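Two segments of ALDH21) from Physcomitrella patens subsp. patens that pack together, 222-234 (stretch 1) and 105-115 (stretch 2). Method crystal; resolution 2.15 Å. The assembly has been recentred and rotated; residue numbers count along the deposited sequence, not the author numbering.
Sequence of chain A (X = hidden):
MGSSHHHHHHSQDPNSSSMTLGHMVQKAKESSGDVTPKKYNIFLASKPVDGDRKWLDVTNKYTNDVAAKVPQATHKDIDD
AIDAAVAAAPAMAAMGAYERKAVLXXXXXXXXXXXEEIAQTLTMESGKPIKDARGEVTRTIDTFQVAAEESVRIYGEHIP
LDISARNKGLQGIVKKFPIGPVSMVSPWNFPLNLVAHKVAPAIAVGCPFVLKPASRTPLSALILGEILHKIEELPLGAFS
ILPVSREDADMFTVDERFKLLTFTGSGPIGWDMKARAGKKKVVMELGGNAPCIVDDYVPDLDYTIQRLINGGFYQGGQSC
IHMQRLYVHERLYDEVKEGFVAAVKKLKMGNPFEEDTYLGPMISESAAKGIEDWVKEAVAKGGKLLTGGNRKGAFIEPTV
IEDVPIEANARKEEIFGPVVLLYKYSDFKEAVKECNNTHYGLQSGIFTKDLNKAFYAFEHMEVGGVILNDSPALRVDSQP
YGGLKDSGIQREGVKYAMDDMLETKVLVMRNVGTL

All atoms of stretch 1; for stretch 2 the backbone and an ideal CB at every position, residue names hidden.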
# COMPACT_ATOMS: atom_id res chain seq x y z
N LEU A 222 9.06 -34.44 -7.65
CA LEU A 222 10.23 -35.13 -7.14
C LEU A 222 11.53 -34.49 -7.63
O LEU A 222 12.51 -34.53 -6.91
CB LEU A 222 10.18 -36.65 -7.43
CG LEU A 222 9.07 -37.42 -6.67
CD1 LEU A 222 8.95 -38.86 -7.18
CD2 LEU A 222 9.28 -37.38 -5.13
N ILE A 223 11.50 -33.87 -8.83
CA ILE A 223 12.62 -33.11 -9.40
C ILE A 223 12.80 -31.85 -8.54
O ILE A 223 13.94 -31.56 -8.19
CB ILE A 223 12.45 -32.82 -10.93
CG1 ILE A 223 12.59 -34.12 -11.77
CG2 ILE A 223 13.46 -31.77 -11.42
CD1 ILE A 223 12.09 -34.01 -13.30
N LEU A 224 11.70 -31.18 -8.12
CA LEU A 224 11.81 -30.02 -7.22
C LEU A 224 12.46 -30.44 -5.89
O LEU A 224 13.33 -29.73 -5.41
CB LEU A 224 10.48 -29.25 -6.99
CG LEU A 224 9.99 -28.35 -8.13
CD1 LEU A 224 8.57 -27.83 -7.86
CD2 LEU A 224 10.95 -27.16 -8.40
N GLY A 225 12.11 -31.64 -5.42
CA GLY A 225 12.64 -32.29 -4.23
C GLY A 225 14.14 -32.52 -4.32
O GLY A 225 14.85 -32.21 -3.36
N GLU A 226 14.64 -32.99 -5.49
CA GLU A 226 16.07 -33.21 -5.76
C GLU A 226 16.81 -31.88 -5.68
O GLU A 226 17.89 -31.80 -5.07
CB GLU A 226 16.29 -33.80 -7.16
CG GLU A 226 15.87 -35.24 -7.35
CD GLU A 226 15.85 -35.70 -8.80
OE1 GLU A 226 15.04 -36.59 -9.11
OE2 GLU A 226 16.63 -35.15 -9.62
N ILE A 227 16.24 -30.84 -6.31
CA ILE A 227 16.79 -29.49 -6.33
C ILE A 227 16.86 -28.95 -4.89
O ILE A 227 17.92 -28.52 -4.46
CB ILE A 227 15.95 -28.58 -7.27
CG1 ILE A 227 16.13 -29.01 -8.75
CG2 ILE A 227 16.25 -27.08 -7.04
CD1 ILE A 227 15.06 -28.50 -9.72
N LEU A 228 15.75 -29.05 -4.13
CA LEU A 228 15.64 -28.56 -2.76
C LEU A 228 16.58 -29.24 -1.80
O LEU A 228 17.12 -28.57 -0.92
CB LEU A 228 14.18 -28.64 -2.27
CG LEU A 228 13.18 -27.69 -2.90
CD1 LEU A 228 11.80 -27.94 -2.35
CD2 LEU A 228 13.59 -26.23 -2.68
N HIS A 229 16.80 -30.55 -1.97
CA HIS A 229 17.69 -31.37 -1.16
C HIS A 229 19.14 -30.86 -1.16
O HIS A 229 19.81 -30.93 -0.14
CB HIS A 229 17.62 -32.85 -1.64
CG HIS A 229 18.72 -33.71 -1.10
ND1 HIS A 229 18.83 -33.98 0.27
CD2 HIS A 229 19.75 -34.30 -1.74
CE1 HIS A 229 19.92 -34.73 0.40
NE2 HIS A 229 20.50 -34.95 -0.78
N LYS A 230 19.62 -30.32 -2.30
CA LYS A 230 20.98 -29.80 -2.46
C LYS A 230 21.15 -28.37 -1.93
O LYS A 230 22.26 -27.85 -1.97
CB LYS A 230 21.39 -29.87 -3.95
CG LYS A 230 21.45 -31.29 -4.54
CD LYS A 230 21.68 -31.30 -6.08
CE LYS A 230 20.46 -30.92 -6.92
NZ LYS A 230 20.65 -31.20 -8.37
N ILE A 231 20.07 -27.72 -1.43
CA ILE A 231 20.15 -26.34 -0.95
C ILE A 231 20.38 -26.30 0.58
O ILE A 231 19.47 -26.57 1.37
CB ILE A 231 18.96 -25.46 -1.43
CG1 ILE A 231 18.89 -25.46 -2.98
CG2 ILE A 231 19.06 -24.03 -0.87
CD1 ILE A 231 17.59 -24.95 -3.57
N GLU A 232 21.62 -25.94 0.96
CA GLU A 232 22.13 -25.87 2.33
C GLU A 232 21.41 -24.85 3.22
O GLU A 232 21.26 -25.12 4.41
CB GLU A 232 23.66 -25.65 2.34
CG GLU A 232 24.14 -24.40 1.59
CD GLU A 232 24.55 -24.57 0.13
OE1 GLU A 232 23.74 -25.07 -0.68
OE2 GLU A 232 25.67 -24.14 -0.21
N GLU A 233 20.96 -23.70 2.65
CA GLU A 233 20.23 -22.63 3.34
C GLU A 233 18.89 -23.12 3.91
O GLU A 233 18.40 -22.57 4.89
CB GLU A 233 19.94 -21.45 2.40
CG GLU A 233 21.13 -20.57 2.07
CD GLU A 233 21.89 -20.91 0.80
OE1 GLU A 233 21.87 -22.10 0.39
OE2 GLU A 233 22.53 -20.00 0.24
N LEU A 234 18.29 -24.13 3.27
CA LEU A 234 17.00 -24.66 3.68
C LEU A 234 17.15 -25.62 4.87
O LEU A 234 17.84 -26.63 4.73
CB LEU A 234 16.29 -25.31 2.47
CG LEU A 234 14.76 -25.42 2.53
CD1 LEU A 234 14.09 -24.04 2.68
CD2 LEU A 234 14.25 -26.15 1.30
N UNK A 105 16.25 -18.55 -5.55
CA UNK A 105 17.13 -18.22 -6.67
C UNK A 105 17.92 -19.45 -7.12
O UNK A 105 18.20 -19.58 -8.31
CB UNK A 105 18.09 -17.09 -6.28
N UNK A 106 18.28 -20.33 -6.16
CA UNK A 106 18.99 -21.57 -6.46
C UNK A 106 18.06 -22.54 -7.20
O UNK A 106 18.52 -23.26 -8.07
CB UNK A 106 19.52 -22.21 -5.18
N UNK A 107 16.74 -22.51 -6.89
CA UNK A 107 15.74 -23.33 -7.59
C UNK A 107 15.63 -22.81 -9.05
O UNK A 107 15.66 -23.62 -9.97
CB UNK A 107 14.39 -23.27 -6.88
N UNK A 108 15.55 -21.47 -9.24
CA UNK A 108 15.49 -20.81 -10.55
C UNK A 108 16.69 -21.27 -11.43
O UNK A 108 16.47 -21.71 -12.56
CB UNK A 108 15.50 -19.29 -10.38
N UNK A 109 17.92 -21.22 -10.87
CA UNK A 109 19.17 -21.61 -11.53
C UNK A 109 19.18 -23.09 -11.94
O UNK A 109 19.60 -23.41 -13.06
CB UNK A 109 20.35 -21.33 -10.60
N UNK A 110 18.69 -23.98 -11.06
CA UNK A 110 18.62 -25.41 -11.35
C UNK A 110 17.55 -25.76 -12.39
O UNK A 110 17.79 -26.64 -13.21
CB UNK A 110 18.35 -26.18 -10.06
N UNK A 111 16.39 -25.04 -12.38
CA UNK A 111 15.34 -25.23 -13.39
C UNK A 111 15.83 -24.83 -14.79
O UNK A 111 15.54 -25.53 -15.75
CB UNK A 111 14.10 -24.42 -13.02
N UNK A 112 16.61 -23.74 -14.89
CA UNK A 112 17.18 -23.28 -16.16
C UNK A 112 18.19 -24.28 -16.71
O UNK A 112 18.21 -24.54 -17.91
CB UNK A 112 17.84 -21.91 -15.98
N UNK A 113 19.02 -24.84 -15.81
CA UNK A 113 20.08 -25.79 -16.09
C UNK A 113 19.56 -27.16 -16.57
O UNK A 113 20.18 -27.80 -17.41
CB UNK A 113 20.94 -25.97 -14.83
N UNK A 114 18.42 -27.60 -16.01
CA UNK A 114 17.79 -28.88 -16.32
C UNK A 114 16.50 -28.69 -17.15
O UNK A 114 15.69 -29.60 -17.21
CB UNK A 114 17.48 -29.63 -15.02
N UNK A 115 16.34 -27.52 -17.82
CA UNK A 115 15.15 -27.13 -18.60
C UNK A 115 14.55 -28.23 -19.50
O UNK A 115 13.40 -28.61 -19.30
CB UNK A 115 15.51 -25.93 -19.48

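Positions 105 to 113 of stretch 2 are helical, and this helix crosses helix 222-229 at 124° between N-to-C directions, with the axes 9.9 Å apart at closest approach.

Position 105 points sideways, with nothing of stretch 1 near its ideal CB, so most residues suit. It is Glu-105, which makes no contact here.

Position 106 points toward stretch 1. Its ideal CB lies 3.7 Å from Ile-231 CD1, and the carboxylates of Glu-232 and Glu-233 lie further out. A long side chain with an apolar stem and a positive end fits well; lysine or arginine would do. The residue is Lys-106. Its CB packs 3.8 Å from Ile-231 CD1. Its extended chain carries NZ to 2.9 Å from Glu-233 OE1 and 3.2 Å from Glu-232 OE1. Both pairs are salt bridges; the hydrogen bond to Glu-232 is weak.

Position 107 points sideways, but its CA is 6.4 Å from the CA of Ile-227. The ideal CB is 4.2 Å from Ile-227 CG2, and Leu-228 and Ile-231 offer methyl groups nearby. An apolar side chain is expected; valine, alanine or isoleucine are plausible. It is Val-107. Its CG2 meets Leu-228 CD2 at 3.7 Å and Ile-231 CD1 at 3.8 Å, while its CG1 lies 3.9 Å from Leu-224 CD2.

Position 108 points away and 109 is out of reach, so stretch 1 sets no preference. They are Val-108 and Ala-109.

Position 110 points toward stretch 1, with its ideal CB 3.8 Å from Ile-227 CG2. The amine of Lys-230 is within range of a longer side chain. An acid suits, and glutamine could also accept a hydrogen bond. Glu-110 places OE1 2.9 Å from Lys-230 NZ in a salt bridge.

Position 111 points sideways, and its ideal CB is 5.3 Å from Ile-227 CD1. A long apolar side chain could close the gap; leucine or methionine would serve. Leu-111 does so: its CD2 comes 4.1 Å from Leu-224 CD2 and 4.2 Å from Ile-227 CD1.

Positions 112 and 113, out of reach and unconstrained, are Lys-112 and Asn-113.

Position 114 leaves helical phi/psi, at -108/20°. It points toward stretch 1, but nothing of stretch 1 lies within 5.5 Å of its ideal CB. The distant carboxylate of Glu-226 favours a long basic residue. Arg-114 spans the gap. Its NH2 and NH1 lie 2.9 and 3.1 Å from Glu-226 OE2, and both donate hydrogen bonds within the salt bridge. Ile-223 CG2 covers one guanidinium face, 4.1 Å from Arg-114 CZ.

Position 115 is out of reach, so stretch 1 sets no preference. It is Phe-115.

Stretch 2 105-115: EKVVAELKNRF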
# COMPACT_ATOMS: atom_id res chain seq x y z
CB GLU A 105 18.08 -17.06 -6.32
CG GLU A 105 17.36 -15.73 -6.21
CD GLU A 105 18.27 -14.55 -5.89
OE1 GLU A 105 19.16 -14.68 -5.02
OE2 GLU A 105 18.07 -13.49 -6.52
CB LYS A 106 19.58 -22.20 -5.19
CG LYS A 106 20.87 -21.53 -4.75
CD LYS A 106 21.39 -22.11 -3.44
CE LYS A 106 22.63 -21.39 -2.97
NZ LYS A 106 23.43 -22.21 -2.03
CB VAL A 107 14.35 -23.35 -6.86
CG1 VAL A 107 13.30 -24.11 -7.67
CG2 VAL A 107 14.47 -23.94 -5.47
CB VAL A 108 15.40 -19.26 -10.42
CG1 VAL A 108 15.65 -18.55 -11.75
CG2 VAL A 108 14.06 -18.84 -9.83
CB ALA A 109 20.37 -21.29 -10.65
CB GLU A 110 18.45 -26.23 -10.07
CG GLU A 110 19.74 -26.89 -9.60
CD GLU A 110 20.12 -28.16 -10.34
OE1 GLU A 110 19.50 -29.21 -10.09
OE2 GLU A 110 21.07 -28.10 -11.17
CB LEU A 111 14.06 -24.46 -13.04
CG LEU A 111 13.26 -24.92 -11.82
CD1 LEU A 111 12.30 -23.84 -11.36
CD2 LEU A 111 12.51 -26.21 -12.08
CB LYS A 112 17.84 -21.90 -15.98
CG LYS A 112 16.84 -20.77 -15.79
CD LYS A 112 17.56 -19.47 -15.54
CE LYS A 112 16.60 -18.30 -15.43
NZ LYS A 112 17.27 -17.09 -14.89
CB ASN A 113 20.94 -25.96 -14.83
CG ASN A 113 22.30 -26.53 -15.09
OD1 ASN A 113 23.13 -25.93 -15.78
ND2 ASN A 113 22.57 -27.69 -14.52
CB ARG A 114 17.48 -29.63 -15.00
CG ARG A 114 18.72 -30.04 -14.20
CD ARG A 114 18.35 -30.68 -12.87
NE ARG A 114 17.77 -32.01 -13.03
CZ ARG A 114 17.35 -32.78 -12.03
NH1 ARG A 114 17.44 -32.35 -10.78
NH2 ARG A 114 16.83 -33.97 -12.28
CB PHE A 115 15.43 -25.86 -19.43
CG PHE A 115 14.18 -25.26 -20.05
CD1 PHE A 115 13.75 -25.66 -21.32
CD2 PHE A 115 13.47 -24.26 -19.40
CE1 PHE A 115 12.60 -25.10 -21.89
CE2 PHE A 115 12.32 -23.71 -19.98
CZ PHE A 115 11.89 -24.13 -21.22
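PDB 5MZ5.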